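Local atomic coordinates of protocadherin gamma-B3 (PDB entry 5K8R), a protein that probably mediates calcium-dependent cell adhesion and may help to establish and maintain specific neuronal connections in the brain. Residues V221-P226 against E276-E281; G228-K233 against T268-T273; Y249-I254 against I287-K292; E310-P315 against D343-F348. All coordinates share one frame; numbering follows the deposited sequence.

Interaction 1: V221-P226 against E276-E281. With CA (calcium ion), chain G; CA (calcium ion), chain F.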
loop_
_atom_site.group_PDB
_atom_site.type_symbol
_atom_site.label_atom_id
_atom_site.label_comp_id
_atom_site.label_asym_id
_atom_site.label_seq_id
_atom_site.Cartn_x
_atom_site.Cartn_y
_atom_site.Cartn_z
ATOM N N VAL A 221 -5.591 16.866 37.372
ATOM C CA VAL A 221 -5.960 15.711 38.179
ATOM C C VAL A 221 -5.291 15.832 39.540
ATOM O O VAL A 221 -4.188 16.373 39.665
ATOM C CB VAL A 221 -5.573 14.379 37.498
ATOM C CG1 VAL A 221 -6.395 14.170 36.236
ATOM C CG2 VAL A 221 -4.086 14.355 37.182
ATOM N N ALA A 222 -5.971 15.331 40.567
ATOM C CA ALA A 222 -5.422 15.377 41.911
ATOM C C ALA A 222 -4.321 14.332 42.077
ATOM O O ALA A 222 -4.250 13.341 41.346
ATOM C CB ALA A 222 -6.521 15.161 42.951
ATOM N N GLU A 223 -3.449 14.571 43.060
ATOM C CA GLU A 223 -2.308 13.684 43.257
ATOM C C GLU A 223 -2.724 12.332 43.824
ATOM O O GLU A 223 -2.027 11.334 43.610
ATOM C CB GLU A 223 -1.277 14.346 44.170
ATOM C CG GLU A 223 -1.829 14.822 45.500
ATOM C CD GLU A 223 -0.740 15.301 46.437
ATOM O OE1 GLU A 223 0.416 14.856 46.284
ATOM O OE2 GLU A 223 -1.037 16.129 47.323
ATOM N N ASN A 224 -3.849 12.271 44.535
ATOM C CA ASN A 224 -4.305 11.007 45.100
ATOM C C ASN A 224 -5.109 10.211 44.079
ATOM O O ASN A 224 -5.984 9.421 44.446
ATOM C CB ASN A 224 -5.137 11.250 46.364
ATOM C CG ASN A 224 -6.417 12.011 46.085
ATOM O OD1 ASN A 224 -6.481 12.825 45.166
ATOM N ND2 ASN A 224 -7.447 11.749 46.882
ATOM N N LEU A 225 -4.817 10.410 42.800
ATOM C CA LEU A 225 -5.508 9.684 41.741
ATOM C C LEU A 225 -5.056 8.230 41.734
ATOM O O LEU A 225 -3.849 7.967 41.639
ATOM C CB LEU A 225 -5.234 10.334 40.387
ATOM C CG LEU A 225 -5.972 9.750 39.180
ATOM C CD1 LEU A 225 -7.475 9.920 39.334
ATOM C CD2 LEU A 225 -5.486 10.393 37.889
ATOM N N PRO A 226 -5.966 7.265 41.840
ATOM C CA PRO A 226 -5.551 5.859 41.840
ATOM C C PRO A 226 -4.937 5.455 40.510
ATOM O O PRO A 226 -5.254 6.009 39.454
ATOM C CB PRO A 226 -6.860 5.100 42.098
ATOM C CG PRO A 226 -7.785 6.112 42.699
ATOM C CD PRO A 226 -7.412 7.416 42.069
ATOM N N GLU A 276 1.891 6.247 40.819
ATOM C CA GLU A 276 1.281 7.146 41.788
ATOM C C GLU A 276 1.743 8.572 41.526
ATOM O O GLU A 276 2.947 8.829 41.422
ATOM C CB GLU A 276 1.634 6.729 43.218
ATOM C CG GLU A 276 1.365 5.264 43.523
ATOM C CD GLU A 276 -0.102 4.897 43.395
ATOM O OE1 GLU A 276 -0.961 5.759 43.677
ATOM O OE2 GLU A 276 -0.395 3.745 43.012
ATOM N N LEU A 277 0.788 9.491 41.416
ATOM C CA LEU A 277 1.109 10.903 41.283
ATOM C C LEU A 277 1.425 11.494 42.650
ATOM O O LEU A 277 0.772 11.175 43.648
ATOM C CB LEU A 277 -0.049 11.669 40.640
ATOM C CG LEU A 277 -0.410 11.383 39.178
ATOM C CD1 LEU A 277 0.846 11.167 38.345
ATOM C CD2 LEU A 277 -1.344 10.189 39.059
ATOM N N ASP A 278 2.438 12.357 42.695
ATOM C CA ASP A 278 2.847 13.008 43.936
ATOM C C ASP A 278 3.083 14.483 43.644
ATOM O O ASP A 278 4.057 14.835 42.971
ATOM C CB ASP A 278 4.098 12.353 44.521
ATOM C CG ASP A 278 4.416 12.848 45.919
ATOM O OD1 ASP A 278 3.506 13.383 46.585
ATOM O OD2 ASP A 278 5.578 12.696 46.354
ATOM N N PHE A 279 2.188 15.338 44.147
ATOM C CA PHE A 279 2.337 16.776 43.946
ATOM C C PHE A 279 3.636 17.293 44.548
ATOM O O PHE A 279 4.236 18.234 44.014
ATOM C CB PHE A 279 1.140 17.514 44.549
ATOM C CG PHE A 279 1.212 19.010 44.415
ATOM C CD1 PHE A 279 0.753 19.638 43.270
ATOM C CD2 PHE A 279 1.729 19.788 45.439
ATOM C CE1 PHE A 279 0.814 21.014 43.145
ATOM C CE2 PHE A 279 1.794 21.164 45.319
ATOM C CZ PHE A 279 1.335 21.777 44.170
ATOM N N GLU A 280 4.090 16.691 45.649
ATOM C CA GLU A 280 5.328 17.126 46.284
ATOM C C GLU A 280 6.553 16.843 45.426
ATOM O O GLU A 280 7.589 17.488 45.619
ATOM C CB GLU A 280 5.487 16.457 47.652
ATOM C CG GLU A 280 4.748 17.159 48.782
ATOM C CD GLU A 280 3.245 17.152 48.596
ATOM O OE1 GLU A 280 2.695 16.098 48.214
ATOM O OE2 GLU A 280 2.614 18.205 48.827
ATOM N N GLU A 281 6.460 15.903 44.487
ATOM C CA GLU A 281 7.587 15.582 43.621
ATOM C C GLU A 281 7.536 16.359 42.308
ATOM O O GLU A 281 8.539 16.946 41.893
ATOM C CB GLU A 281 7.629 14.075 43.348
ATOM C CG GLU A 281 8.841 13.623 42.547
ATOM C CD GLU A 281 10.149 13.838 43.290
ATOM O OE1 GLU A 281 10.143 13.790 44.538
ATOM O OE2 GLU A 281 11.182 14.058 42.624
HETATM CA CA CA G . 1.653 13.908 48.193
HETATM CA CA CA F . 0.338 17.206 49.051
HETATM O O HOH W 1 1.826 11.629 47.120
#
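Glu-223 OE1 is gripped twice: by a calcium ion at 2.5 Å and by the backbone of the other segment, Phe-279 N giving it a hydrogen bond of 2.8 Å. The N-H comes from above the carboxylate plane, 47° out of it. CG of Glu-223 lies between the backbone N and the carbonyl carbon (chi1 54°), and from there the chain runs extended to bring the carboxylate up to the metals. Its other oxygen, OE2, binds a second calcium, so one carboxylate spans two ions. Glu-280 faces it and does the same differently: OE1 is shared, 2.4 Å from the first calcium and 2.7 Å from the second, while OE2 joins it on the second in a bidentate grip. Asp-278 OD1 and a water add to the first ion's shell. This is the cadherin pattern in which a base glutamate meets the Asp-X-Glu motif, and the close carboxylates would probably repel one another without the ions. Away from the ions the contact turns apolar, Leu-277 CD2 resting 4.1 Å from Leu-225 CB. Asp-309, Glu-310, Asp-312 and Asp-345 complete the two shells from the linker and the next repeat. Glu-223 follows directly on strand 216-222, the 276-281 loop leads into strand 284-292, and Ile-307 of strand 298-308 packs against both Glu-223 and Leu-277.

Interaction 2: G228-K233 against T268-T273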
loop_
_atom_site.group_PDB
_atom_site.type_symbol
_atom_site.label_atom_id
_atom_site.label_comp_id
_atom_site.label_asym_id
_atom_site.label_seq_id
_atom_site.Cartn_x
_atom_site.Cartn_y
_atom_site.Cartn_z
ATOM N N GLY A 228 -4.190 3.327 37.171
ATOM C CA GLY A 228 -5.110 2.782 36.196
ATOM C C GLY A 228 -6.233 3.709 35.791
ATOM O O GLY A 228 -7.014 3.356 34.897
ATOM N N SER A 229 -6.339 4.881 36.411
ATOM C CA SER A 229 -7.423 5.801 36.106
ATOM C C SER A 229 -7.196 6.484 34.762
ATOM O O SER A 229 -6.063 6.759 34.360
ATOM C CB SER A 229 -7.549 6.856 37.205
ATOM O OG SER A 229 -7.610 6.255 38.487
ATOM N N SER A 230 -8.296 6.758 34.066
ATOM C CA SER A 230 -8.236 7.497 32.813
ATOM C C SER A 230 -8.061 8.981 33.103
ATOM O O SER A 230 -8.762 9.543 33.950
ATOM C CB SER A 230 -9.502 7.259 31.989
ATOM O OG SER A 230 -9.443 7.947 30.752
ATOM N N VAL A 231 -7.123 9.613 32.403
ATOM C CA VAL A 231 -6.823 11.023 32.592
ATOM C C VAL A 231 -7.277 11.863 31.402
ATOM O O VAL A 231 -7.829 12.950 31.587
ATOM C CB VAL A 231 -5.318 11.229 32.886
ATOM C CG1 VAL A 231 -4.458 10.571 31.821
ATOM C CG2 VAL A 231 -4.988 12.703 33.011
ATOM N N LEU A 232 -7.072 11.374 30.180
ATOM C CA LEU A 232 -7.557 12.037 28.974
ATOM C C LEU A 232 -7.506 11.036 27.824
ATOM O O LEU A 232 -7.141 9.871 28.006
ATOM C CB LEU A 232 -6.744 13.301 28.664
ATOM C CG LEU A 232 -5.242 13.183 28.398
ATOM C CD1 LEU A 232 -4.939 12.981 26.917
ATOM C CD2 LEU A 232 -4.527 14.414 28.923
ATOM N N LYS A 233 -7.872 11.502 26.630
ATOM C CA LYS A 233 -7.860 10.656 25.440
ATOM C C LYS A 233 -7.576 11.523 24.226
ATOM O O LYS A 233 -8.397 12.373 23.871
ATOM C CB LYS A 233 -9.190 9.917 25.268
ATOM C CG LYS A 233 -9.240 9.044 24.025
ATOM C CD LYS A 233 -10.598 8.384 23.865
ATOM C CE LYS A 233 -10.684 7.574 22.578
ATOM N NZ LYS A 233 -12.031 6.958 22.407
ATOM N N THR A 268 -6.531 2.963 20.941
ATOM C CA THR A 268 -7.560 3.900 21.375
ATOM C C THR A 268 -7.011 5.294 21.659
ATOM O O THR A 268 -7.787 6.256 21.684
ATOM C CB THR A 268 -8.269 3.365 22.622
ATOM O OG1 THR A 268 -7.353 3.353 23.725
ATOM C CG2 THR A 268 -8.780 1.950 22.379
ATOM N N GLY A 269 -5.704 5.431 21.873
ATOM C CA GLY A 269 -5.142 6.728 22.192
ATOM C C GLY A 269 -5.520 7.247 23.556
ATOM O O GLY A 269 -5.296 8.426 23.847
ATOM N N GLU A 270 -6.094 6.397 24.400
ATOM C CA GLU A 270 -6.511 6.802 25.732
ATOM C C GLU A 270 -5.312 6.814 26.670
ATOM O O GLU A 270 -4.605 5.810 26.800
ATOM C CB GLU A 270 -7.588 5.857 26.261
ATOM C CG GLU A 270 -8.006 6.152 27.689
ATOM C CD GLU A 270 -9.019 5.161 28.221
ATOM O OE1 GLU A 270 -9.607 4.413 27.412
ATOM O OE2 GLU A 270 -9.224 5.127 29.452
ATOM N N LEU A 271 -5.086 7.950 27.321
ATOM C CA LEU A 271 -3.994 8.088 28.274
ATOM C C LEU A 271 -4.479 7.687 29.662
ATOM O O LEU A 271 -5.540 8.132 30.108
ATOM C CB LEU A 271 -3.467 9.524 28.281
ATOM C CG LEU A 271 -1.970 9.755 28.510
ATOM C CD1 LEU A 271 -1.620 11.206 28.227
ATOM C CD2 LEU A 271 -1.559 9.378 29.923
ATOM N N THR A 272 -3.703 6.841 30.334
ATOM C CA THR A 272 -4.011 6.386 31.681
ATOM C C THR A 272 -2.757 6.480 32.539
ATOM O O THR A 272 -1.653 6.720 32.044
ATOM C CB THR A 272 -4.549 4.947 31.690
ATOM O OG1 THR A 272 -3.601 4.077 31.055
ATOM C CG2 THR A 272 -5.884 4.860 30.958
ATOM N N THR A 273 -2.939 6.291 33.840
ATOM C CA THR A 273 -1.830 6.257 34.778
ATOM C C THR A 273 -1.506 4.815 35.145
ATOM O O THR A 273 -2.387 3.954 35.200
ATOM C CB THR A 273 -2.150 7.053 36.046
ATOM O OG1 THR A 273 -3.219 6.418 36.757
ATOM C CG2 THR A 273 -2.556 8.477 35.695
#
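Thr-268 O lies beside the extended Lys-233 chain, 3.3 Å from its CE, at the turn that leads into strand 270-273. Gly-269 follows with positive phi, a backbone shape that favours glycine. Glu-270 then reaches across with its own chain extended and CG anti to the backbone N (chi1 176°); its OE2 accepts a hydrogen bond from Ser-230 OG at 3.1 Å, met from above the carboxylate plane. Glu-270, Lys-233, Ser-230 and Thr-272 share one face of the sheet. Next comes Leu-271, which answers two residues at once: its N bonds to Leu-232 O at 2.9 Å, and its O takes Val-231 N at 3.2 Å. Val-231 and Leu-232 both facing a single residue make a classic beta bulge in this antiparallel pair of the third cadherin repeat's sandwich. The extra residue puts both side chains on Leu-271, Val-231 CG1 touching CD2 at 3.7 Å and Leu-232 CD1 meeting CD1 at 4.0 Å. Val-303 of strand 298-308, in the other sheet, packs on Leu-232 and Leu-271. Thr-272 lays CG2 against Ser-230 CA, and its own CA points a C-H at Ser-229 O. At Thr-273 the pairing runs out toward the loop: its N binds Ser-229 O, and its O takes Gly-228 N at 2.7 Å.

Interaction 3: Y249-I254 against I287-K292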
loop_
_atom_site.group_PDB
_atom_site.type_symbol
_atom_site.label_atom_id
_atom_site.label_comp_id
_atom_site.label_asym_id
_atom_site.label_seq_id
_atom_site.Cartn_x
_atom_site.Cartn_y
_atom_site.Cartn_z
ATOM N N TYR A 249 -0.778 5.693 18.214
ATOM C CA TYR A 249 -0.309 6.775 19.064
ATOM C C TYR A 249 0.820 6.280 19.957
ATOM O O TYR A 249 0.847 5.116 20.364
ATOM C CB TYR A 249 -1.444 7.326 19.931
ATOM C CG TYR A 249 -2.684 7.728 19.166
ATOM C CD1 TYR A 249 -2.837 9.020 18.684
ATOM C CD2 TYR A 249 -3.707 6.818 18.936
ATOM C CE1 TYR A 249 -3.972 9.394 17.989
ATOM C CE2 TYR A 249 -4.846 7.182 18.242
ATOM C CZ TYR A 249 -4.973 8.471 17.771
ATOM O OH TYR A 249 -6.104 8.838 17.079
ATOM N N ALA A 250 1.751 7.179 20.270
ATOM C CA ALA A 250 2.869 6.815 21.128
ATOM C C ALA A 250 3.461 8.069 21.750
ATOM O O ALA A 250 3.352 9.164 21.195
ATOM C CB ALA A 250 3.947 6.049 20.352
ATOM N N PHE A 251 4.083 7.895 22.912
ATOM C CA PHE A 251 4.830 8.974 23.539
ATOM C C PHE A 251 6.166 9.171 22.832
ATOM O O PHE A 251 6.724 8.242 22.242
ATOM C CB PHE A 251 5.068 8.676 25.020
ATOM C CG PHE A 251 3.839 8.806 25.876
ATOM C CD1 PHE A 251 2.842 9.710 25.550
ATOM C CD2 PHE A 251 3.685 8.026 27.009
ATOM C CE1 PHE A 251 1.715 9.834 26.341
ATOM C CE2 PHE A 251 2.560 8.143 27.801
ATOM C CZ PHE A 251 1.574 9.050 27.467
ATOM N N ILE A 252 6.677 10.401 22.890
ATOM C CA ILE A 252 7.988 10.724 22.341
ATOM C C ILE A 252 8.763 11.547 23.360
ATOM O O ILE A 252 8.183 12.291 24.157
ATOM C CB ILE A 252 7.895 11.479 20.996
ATOM C CG1 ILE A 252 7.137 12.796 21.169
ATOM C CG2 ILE A 252 7.239 10.609 19.932
ATOM C CD1 ILE A 252 7.096 13.642 19.921
ATOM N N ASN A 253 10.090 11.400 23.329
ATOM C CA ASN A 253 10.996 12.136 24.214
ATOM C C ASN A 253 10.612 11.954 25.681
ATOM O O ASN A 253 10.708 12.877 26.491
ATOM C CB ASN A 253 11.040 13.620 23.843
ATOM C CG ASN A 253 11.682 13.863 22.493
ATOM O OD1 ASN A 253 12.727 13.294 22.179
ATOM N ND2 ASN A 253 11.055 14.706 21.681
ATOM N N ILE A 254 10.177 10.752 26.024
ATOM C CA ILE A 254 9.695 10.467 27.368
ATOM C C ILE A 254 10.852 9.964 28.219
ATOM O O ILE A 254 11.818 9.380 27.717
ATOM C CB ILE A 254 8.527 9.457 27.333
ATOM C CG1 ILE A 254 7.611 9.677 28.534
ATOM C CG2 ILE A 254 9.038 8.023 27.300
ATOM C CD1 ILE A 254 7.142 11.104 28.662
ATOM N N ILE A 287 4.164 16.206 27.780
ATOM C CA ILE A 287 4.573 15.009 27.053
ATOM C C ILE A 287 4.218 15.180 25.584
ATOM O O ILE A 287 3.110 15.614 25.255
ATOM C CB ILE A 287 3.898 13.746 27.622
ATOM C CG1 ILE A 287 4.168 13.620 29.122
ATOM C CG2 ILE A 287 4.376 12.512 26.885
ATOM C CD1 ILE A 287 3.287 12.602 29.810
ATOM N N GLY A 288 5.152 14.829 24.703
ATOM C CA GLY A 288 4.890 14.846 23.275
ATOM C C GLY A 288 4.248 13.544 22.815
ATOM O O GLY A 288 4.640 12.456 23.238
ATOM N N VAL A 289 3.262 13.671 21.933
ATOM C CA VAL A 289 2.495 12.537 21.430
ATOM C C VAL A 289 2.600 12.510 19.910
ATOM O O VAL A 289 2.437 13.544 19.250
ATOM C CB VAL A 289 1.023 12.604 21.877
ATOM C CG1 VAL A 289 0.220 11.481 21.237
ATOM C CG2 VAL A 289 0.929 12.531 23.394
ATOM N N GLU A 290 2.871 11.326 19.365
ATOM C CA GLU A 290 3.007 11.102 17.934
ATOM C C GLU A 290 1.921 10.149 17.454
ATOM O O GLU A 290 1.605 9.162 18.129
ATOM C CB GLU A 290 4.388 10.524 17.597
ATOM C CG GLU A 290 4.557 10.096 16.146
ATOM C CD GLU A 290 5.789 9.240 15.931
ATOM O OE1 GLU A 290 6.289 8.657 16.916
ATOM O OE2 GLU A 290 6.259 9.150 14.778
ATOM N N ALA A 291 1.355 10.452 16.288
ATOM C CA ALA A 291 0.379 9.600 15.625
ATOM C C ALA A 291 0.892 9.246 14.238
ATOM O O ALA A 291 1.269 10.136 13.466
ATOM C CB ALA A 291 -0.984 10.289 15.525
ATOM N N LYS A 292 0.913 7.952 13.927
ATOM C CA LYS A 292 1.384 7.460 12.640
ATOM C C LYS A 292 0.285 6.664 11.951
ATOM O O LYS A 292 -0.612 6.122 12.603
ATOM C CB LYS A 292 2.632 6.582 12.799
ATOM C CG LYS A 292 3.843 7.301 13.366
ATOM C CD LYS A 292 4.988 6.331 13.612
ATOM C CE LYS A 292 5.364 5.584 12.341
ATOM N NZ LYS A 292 6.452 4.595 12.581
#
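Edge strand 248-252 runs antiparallel to strand 284-292 in the four-stranded mixed sheet of the third cadherin repeat, and here Ala-250 and Glu-290 form the hydrogen-bonded pair: each N reaches the other's O at 2.9 Å. Tyr-249 and Ala-291 flank it on one side, where Tyr-249 CD1 touches Ala-291 CB at 3.9 Å. On the other, Val-289 CG2 sits at the edge of the Phe-251 ring, near its plane, while Ile-287 CG2 comes to 3.5 Å from CD1 of the same ring. These residues look into the sandwich, where Phe-262 and Leu-264 of the opposing sheet also meet Phe-251. The reverse face carries Ile-252, whose N bonds to Gly-288 O. CG1 of Ile-252 lies between the backbone N and the carbonyl carbon (chi1 60°), which drapes it over Gly-288, 3.3 Å from the carbonyl O; a side chain on Gly-288 would run into it. Ile-252 CG2 meets Glu-290 CB at 3.7 Å, the two chains crossing at about a right angle. An alanine in place of Ile-252 would probably open a gap over Gly-288 and leave the Glu-290 methylene without its apolar neighbour. Just beyond, Asn-253 OD1 accepts a hydrogen bond from Ser-126 N of the second subunit.

Interaction 4: E310-P315 against D343-F348. With CA (calcium ion), chain E; CA (calcium ion), chain F; CA (calcium ion), chain G.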
loop_
_atom_site.group_PDB
_atom_site.type_symbol
_atom_site.label_atom_id
_atom_site.label_comp_id
_atom_site.label_asym_id
_atom_site.label_seq_id
_atom_site.Cartn_x
_atom_site.Cartn_y
_atom_site.Cartn_z
ATOM N N GLU A 310 -3.008 17.954 47.416
ATOM C CA GLU A 310 -3.896 17.342 48.391
ATOM C C GLU A 310 -3.204 17.310 49.747
ATOM O O GLU A 310 -1.975 17.239 49.833
ATOM C CB GLU A 310 -4.298 15.921 47.975
ATOM C CG GLU A 310 -5.344 15.866 46.873
ATOM C CD GLU A 310 -6.743 16.141 47.387
ATOM O OE1 GLU A 310 -7.150 15.497 48.378
ATOM O OE2 GLU A 310 -7.433 17.003 46.807
ATOM N N ASN A 311 -4.005 17.365 50.810
ATOM C CA ASN A 311 -3.475 17.399 52.173
ATOM C C ASN A 311 -3.214 15.972 52.656
ATOM O O ASN A 311 -3.931 15.410 53.487
ATOM C CB ASN A 311 -4.431 18.144 53.097
ATOM C CG ASN A 311 -3.819 18.444 54.450
ATOM O OD1 ASN A 311 -2.598 18.507 54.591
ATOM N ND2 ASN A 311 -4.667 18.635 55.453
ATOM N N ASP A 312 -2.146 15.384 52.113
ATOM C CA ASP A 312 -1.759 14.015 52.433
ATOM C C ASP A 312 -0.432 13.944 53.182
ATOM O O ASP A 312 0.222 12.897 53.179
ATOM C CB ASP A 312 -1.697 13.168 51.160
ATOM C CG ASP A 312 -0.596 13.612 50.214
ATOM O OD1 ASP A 312 -0.247 14.811 50.217
ATOM O OD2 ASP A 312 -0.084 12.756 49.464
ATOM N N ASN A 313 -0.021 15.036 53.825
ATOM C CA ASN A 313 1.200 15.070 54.623
ATOM C C ASN A 313 0.895 15.746 55.950
ATOM O O ASN A 313 0.467 16.905 55.973
ATOM C CB ASN A 313 2.327 15.803 53.889
ATOM C CG ASN A 313 2.936 14.972 52.776
ATOM O OD1 ASN A 313 3.913 14.254 52.988
ATOM N ND2 ASN A 313 2.360 15.066 51.583
ATOM N N ALA A 314 1.115 15.026 57.047
ATOM C CA ALA A 314 0.851 15.557 58.373
ATOM C C ALA A 314 1.971 16.500 58.810
ATOM O O ALA A 314 3.126 16.332 58.409
ATOM C CB ALA A 314 0.711 14.423 59.382
ATOM N N PRO A 315 1.650 17.508 59.623
ATOM C CA PRO A 315 2.695 18.413 60.117
ATOM C C PRO A 315 3.709 17.671 60.972
ATOM O O PRO A 315 3.394 16.678 61.632
ATOM C CB PRO A 315 1.913 19.442 60.944
ATOM C CG PRO A 315 0.515 19.366 60.426
ATOM C CD PRO A 315 0.306 17.934 60.043
ATOM N N ASP A 343 5.672 21.346 57.136
ATOM C CA ASP A 343 4.668 20.569 56.423
ATOM C C ASP A 343 5.023 20.557 54.944
ATOM O O ASP A 343 5.299 21.610 54.362
ATOM C CB ASP A 343 3.263 21.149 56.635
ATOM C CG ASP A 343 2.162 20.172 56.265
ATOM O OD1 ASP A 343 1.241 19.980 57.087
ATOM O OD2 ASP A 343 2.211 19.598 55.157
ATOM N N LEU A 344 5.006 19.368 54.339
ATOM C CA LEU A 344 5.431 19.224 52.953
ATOM C C LEU A 344 4.397 19.732 51.956
ATOM O O LEU A 344 4.740 19.962 50.791
ATOM C CB LEU A 344 5.754 17.759 52.652
ATOM C CG LEU A 344 6.853 17.109 53.494
ATOM C CD1 LEU A 344 7.029 15.650 53.103
ATOM C CD2 LEU A 344 8.164 17.866 53.356
ATOM N N ASP A 345 3.148 19.914 52.377
ATOM C CA ASP A 345 2.098 20.341 51.466
ATOM C C ASP A 345 2.206 21.842 51.192
ATOM O O ASP A 345 3.040 22.551 51.762
ATOM C CB ASP A 345 0.729 19.974 52.032
ATOM C CG ASP A 345 0.552 18.478 52.198
ATOM O OD1 ASP A 345 1.140 17.719 51.399
ATOM O OD2 ASP A 345 -0.171 18.060 53.127
ATOM N N SER A 346 1.348 22.332 50.300
ATOM C CA SER A 346 1.359 23.724 49.881
ATOM C C SER A 346 0.058 24.406 50.286
ATOM O O SER A 346 -0.933 23.753 50.626
ATOM C CB SER A 346 1.563 23.843 48.364
ATOM O OG SER A 346 2.731 23.154 47.954
ATOM N N GLY A 347 0.075 25.737 50.244
ATOM C CA GLY A 347 -1.093 26.522 50.587
ATOM C C GLY A 347 -1.477 26.353 52.044
ATOM O O GLY A 347 -0.633 26.163 52.926
ATOM N N PHE A 348 -2.787 26.421 52.302
ATOM C CA PHE A 348 -3.289 26.212 53.655
ATOM C C PHE A 348 -3.087 24.781 54.130
ATOM O O PHE A 348 -3.115 24.533 55.341
ATOM C CB PHE A 348 -4.767 26.594 53.737
ATOM C CG PHE A 348 -5.004 28.075 53.833
ATOM C CD1 PHE A 348 -4.743 28.754 55.013
ATOM C CD2 PHE A 348 -5.490 28.788 52.749
ATOM C CE1 PHE A 348 -4.956 30.117 55.110
ATOM C CE2 PHE A 348 -5.706 30.154 52.841
ATOM C CZ PHE A 348 -5.439 30.818 54.022
HETATM CA CA CA E . -0.370 19.124 55.433
HETATM CA CA CA F . 0.338 17.206 49.051
HETATM CA CA CA G . 1.653 13.908 48.193
HETATM O O HOH W 2 4.835 17.263 56.161
HETATM O O HOH W 1 1.826 11.629 47.120
#
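Asp-345, which buries more area here than any other residue, hands one carboxylate oxygen to each of two calcium ions: OD1 to the ion that also takes Glu-310 O and Asp-312 OD1, OD2 to the ion held by Asn-311 OD1, both at 2.5 Å. Asn-313 meets both oxygens on their syn sides. Its backbone N bonds to OD2 at 3.1 Å, and its ND2 gives OD1 a bond of 2.9 Å, the amide and carboxylate planes standing 71° apart. With CG anti to the carbonyl carbon (chi1 -75°), the Asn-313 amide swings over Asp-345 and Leu-344, whose CD1 lies 3.4 Å from Asn-313 OD1. An alanine in place of Asn-313 would probably leave Asp-345 OD1 without its amide donor, held by calcium alone among the contacts described, and remove the group that packs on Leu-344. Asp-343 chelates the Asn-311 calcium with both oxygens, joined there by Asn-313 O at 2.4 Å from the metal. Its OD2 accepts from Asp-345 N at 3.0 Å, an Asx turn that ties the backbone of Asp-345 to the carboxylate of Asp-343 in the Asp-X-Asp motif. A water links Ala-314 O to Leu-344 N. Asp-396 and Asn-349 complete the shell of the ion bound by Asn-311 and Asp-343. So many acidic oxygens between linker and fourth repeat would probably repel once the ions left, consistent with calcium holding the two repeats in rigid line.

Interactions 1, 2 and 3 all lie in the third cadherin repeat, while interaction 4 joins its C-terminal linker to the fourth. Interaction 2 is nested within the chain loop closed by interaction 1, interaction 3 interleaves with both, and interaction 4 follows. Interactions 2 and 3, centres 14 Å apart, belong to the two facing sheets and touch in the core, where Leu-271 CG meets Phe-251 CZ at 3.8 Å. Interactions 1 and 4, centres 13 Å apart, share two calcium ions and one water across the repeat junction. Interaction 3 lies about 34 Å from interaction 4, centre to centre. Sandwich packing thus leads into a calcium-bound joint between successive repeats of the elongated ectodomain.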